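PDB 6MZO: inactive Zymogen C11 Protease from Parabacteroides distasonis, which is the inactive zymogen of a clostripain-like (family C11, clan CD) peptidase, a class of enzymes that cleave peptide bonds with a catalytic cysteine. Local coordinates for residues 242-247 / 352-358. Sequence-based numbering, arbitrary orientation.
Sequences CRTLFH and WYKDVYQ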
# COMPACT_ATOMS: atom_id res chain seq x y z
N CYS A 242 -18.17 -11.12 3.39
CA CYS A 242 -17.24 -12.25 3.33
C CYS A 242 -17.44 -13.17 4.50
O CYS A 242 -17.31 -14.41 4.35
CB CYS A 242 -15.77 -11.76 3.29
SG CYS A 242 -15.39 -10.98 1.71
N ARG A 243 -17.84 -12.60 5.64
CA ARG A 243 -18.05 -13.44 6.80
C ARG A 243 -19.07 -14.54 6.49
O ARG A 243 -18.90 -15.74 6.90
CB ARG A 243 -18.52 -12.57 7.99
CG ARG A 243 -18.78 -13.42 9.26
CD ARG A 243 -19.28 -12.50 10.38
NE ARG A 243 -18.47 -11.30 10.43
CZ ARG A 243 -18.92 -10.06 10.23
NH1 ARG A 243 -20.23 -9.84 10.04
NH2 ARG A 243 -18.06 -9.04 10.25
N THR A 244 -20.05 -14.20 5.64
CA THR A 244 -21.15 -15.17 5.43
C THR A 244 -20.67 -16.43 4.73
O THR A 244 -21.21 -17.52 4.98
CB THR A 244 -22.33 -14.55 4.64
OG1 THR A 244 -21.91 -14.24 3.30
CG2 THR A 244 -22.80 -13.26 5.30
N LEU A 245 -19.58 -16.33 3.96
CA LEU A 245 -19.08 -17.50 3.26
C LEU A 245 -17.86 -18.10 3.92
O LEU A 245 -17.54 -19.25 3.66
CB LEU A 245 -18.79 -17.20 1.77
CG LEU A 245 -17.61 -16.26 1.40
CD1 LEU A 245 -16.54 -16.99 0.61
CD2 LEU A 245 -18.06 -15.07 0.58
N PHE A 246 -17.17 -17.36 4.80
CA PHE A 246 -15.96 -17.94 5.40
C PHE A 246 -16.19 -18.53 6.79
O PHE A 246 -15.45 -19.44 7.22
CB PHE A 246 -14.85 -16.87 5.47
CG PHE A 246 -14.16 -16.66 4.19
CD1 PHE A 246 -13.26 -17.61 3.73
CD2 PHE A 246 -14.36 -15.48 3.45
CE1 PHE A 246 -12.60 -17.43 2.53
CE2 PHE A 246 -13.65 -15.28 2.26
CZ PHE A 246 -12.77 -16.26 1.81
N HIS A 247 -17.18 -18.01 7.50
CA HIS A 247 -17.28 -18.30 8.94
C HIS A 247 -17.67 -19.75 9.21
O HIS A 247 -17.57 -20.22 10.37
CB HIS A 247 -18.25 -17.33 9.64
CG HIS A 247 -19.70 -17.64 9.39
ND1 HIS A 247 -20.19 -18.01 8.15
CD2 HIS A 247 -20.76 -17.66 10.23
CE1 HIS A 247 -21.48 -18.24 8.24
NE2 HIS A 247 -21.85 -18.06 9.49
N TRP A 352 -8.68 -9.11 9.97
CA TRP A 352 -9.53 -9.70 8.93
C TRP A 352 -9.89 -11.16 9.25
O TRP A 352 -11.04 -11.57 9.18
CB TRP A 352 -8.85 -9.59 7.55
CG TRP A 352 -9.63 -10.27 6.44
CD1 TRP A 352 -9.44 -11.53 5.99
CD2 TRP A 352 -10.69 -9.69 5.67
NE1 TRP A 352 -10.35 -11.80 4.95
CE2 TRP A 352 -11.12 -10.68 4.73
CE3 TRP A 352 -11.34 -8.45 5.69
CZ2 TRP A 352 -12.17 -10.46 3.83
CZ3 TRP A 352 -12.36 -8.21 4.77
CH2 TRP A 352 -12.78 -9.22 3.87
N TYR A 353 -8.92 -11.99 9.59
CA TYR A 353 -9.22 -13.36 9.96
C TYR A 353 -10.21 -13.48 11.13
O TYR A 353 -11.15 -14.27 11.08
CB TYR A 353 -7.93 -14.10 10.30
CG TYR A 353 -8.21 -15.52 10.74
CD1 TYR A 353 -8.42 -16.52 9.77
CD2 TYR A 353 -8.33 -15.85 12.05
CE1 TYR A 353 -8.71 -17.83 10.16
CE2 TYR A 353 -8.62 -17.18 12.45
CZ TYR A 353 -8.81 -18.14 11.49
OH TYR A 353 -9.09 -19.45 11.92
N LYS A 354 -9.96 -12.73 12.21
CA LYS A 354 -10.81 -12.79 13.35
C LYS A 354 -12.25 -12.40 13.04
O LYS A 354 -13.20 -13.06 13.52
CB LYS A 354 -10.24 -11.88 14.45
CG LYS A 354 -8.84 -12.32 14.91
CD LYS A 354 -8.29 -11.32 15.95
CE LYS A 354 -6.83 -11.61 16.33
NZ LYS A 354 -6.34 -10.49 17.22
N ASP A 355 -12.41 -11.38 12.22
CA ASP A 355 -13.76 -10.86 11.95
C ASP A 355 -14.48 -11.58 10.82
O ASP A 355 -15.73 -11.59 10.78
CB ASP A 355 -13.73 -9.36 11.68
CG ASP A 355 -13.29 -8.57 12.90
OD1 ASP A 355 -13.21 -9.17 13.99
OD2 ASP A 355 -13.03 -7.38 12.76
N VAL A 356 -13.74 -12.24 9.96
CA VAL A 356 -14.31 -12.86 8.78
C VAL A 356 -14.37 -14.39 8.87
O VAL A 356 -15.40 -15.00 8.55
CB VAL A 356 -13.52 -12.41 7.53
CG1 VAL A 356 -13.91 -13.24 6.30
CG2 VAL A 356 -13.83 -10.92 7.27
N TYR A 357 -13.30 -15.02 9.35
CA TYR A 357 -13.29 -16.50 9.55
C TYR A 357 -13.85 -16.88 10.90
O TYR A 357 -14.58 -17.89 11.00
CB TYR A 357 -11.89 -17.06 9.43
CG TYR A 357 -11.30 -17.13 8.05
CD1 TYR A 357 -10.88 -15.99 7.39
CD2 TYR A 357 -11.11 -18.34 7.42
CE1 TYR A 357 -10.27 -16.04 6.15
CE2 TYR A 357 -10.54 -18.41 6.19
CZ TYR A 357 -10.10 -17.26 5.56
OH TYR A 357 -9.49 -17.37 4.32
N GLN A 358 -13.55 -16.02 11.87
CA GLN A 358 -13.79 -16.16 13.33
C GLN A 358 -13.13 -17.37 13.87
O GLN A 358 -11.92 -17.35 14.05
CB GLN A 358 -15.27 -16.09 13.65
CG GLN A 358 -15.78 -14.81 13.07
CD GLN A 358 -17.23 -14.58 13.28
OE1 GLN A 358 -18.07 -15.32 12.78
NE2 GLN A 358 -17.55 -13.53 14.01
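C242 opens the contact: its SG meets the edge of the W352 indole, 3.8 Å from CH2, and its CB rests 3.8 Å from V356 CG1. At the next residue, R243 supplies the one hydrogen bond between the segments, NE donating nearly straight to D355 O at 2.8 Å. The carbonyls of D355, V356 and Y357 have no following helical NH modelled to take them; V356 O, buried without a hydrogen-bond partner, meets R243 CA in a CA-H...O contact (3.5 Å). F246 packs on V356 (CD2 to CG1, 3.7 Å) and forms an oblique pair with the Y357 ring (centroids 4.8 Å apart, planes at 32°). H247 CA makes a second CA-H...O contact, 3.4 Å from Y357 O. In this helix-helix packing at the modelled C-terminus, the short axes cross at -73°, 8.4 Å apart. F278 and V282 of helix 278-283 extend the apolar packing around C242 and F246; Y172 hydrogen-bonds D355 and packs edge-to-face with W352, linking helix 351-357 to helix 168-173, which connects neighbouring strands 155-162 and 178-183 of the mixed sheet.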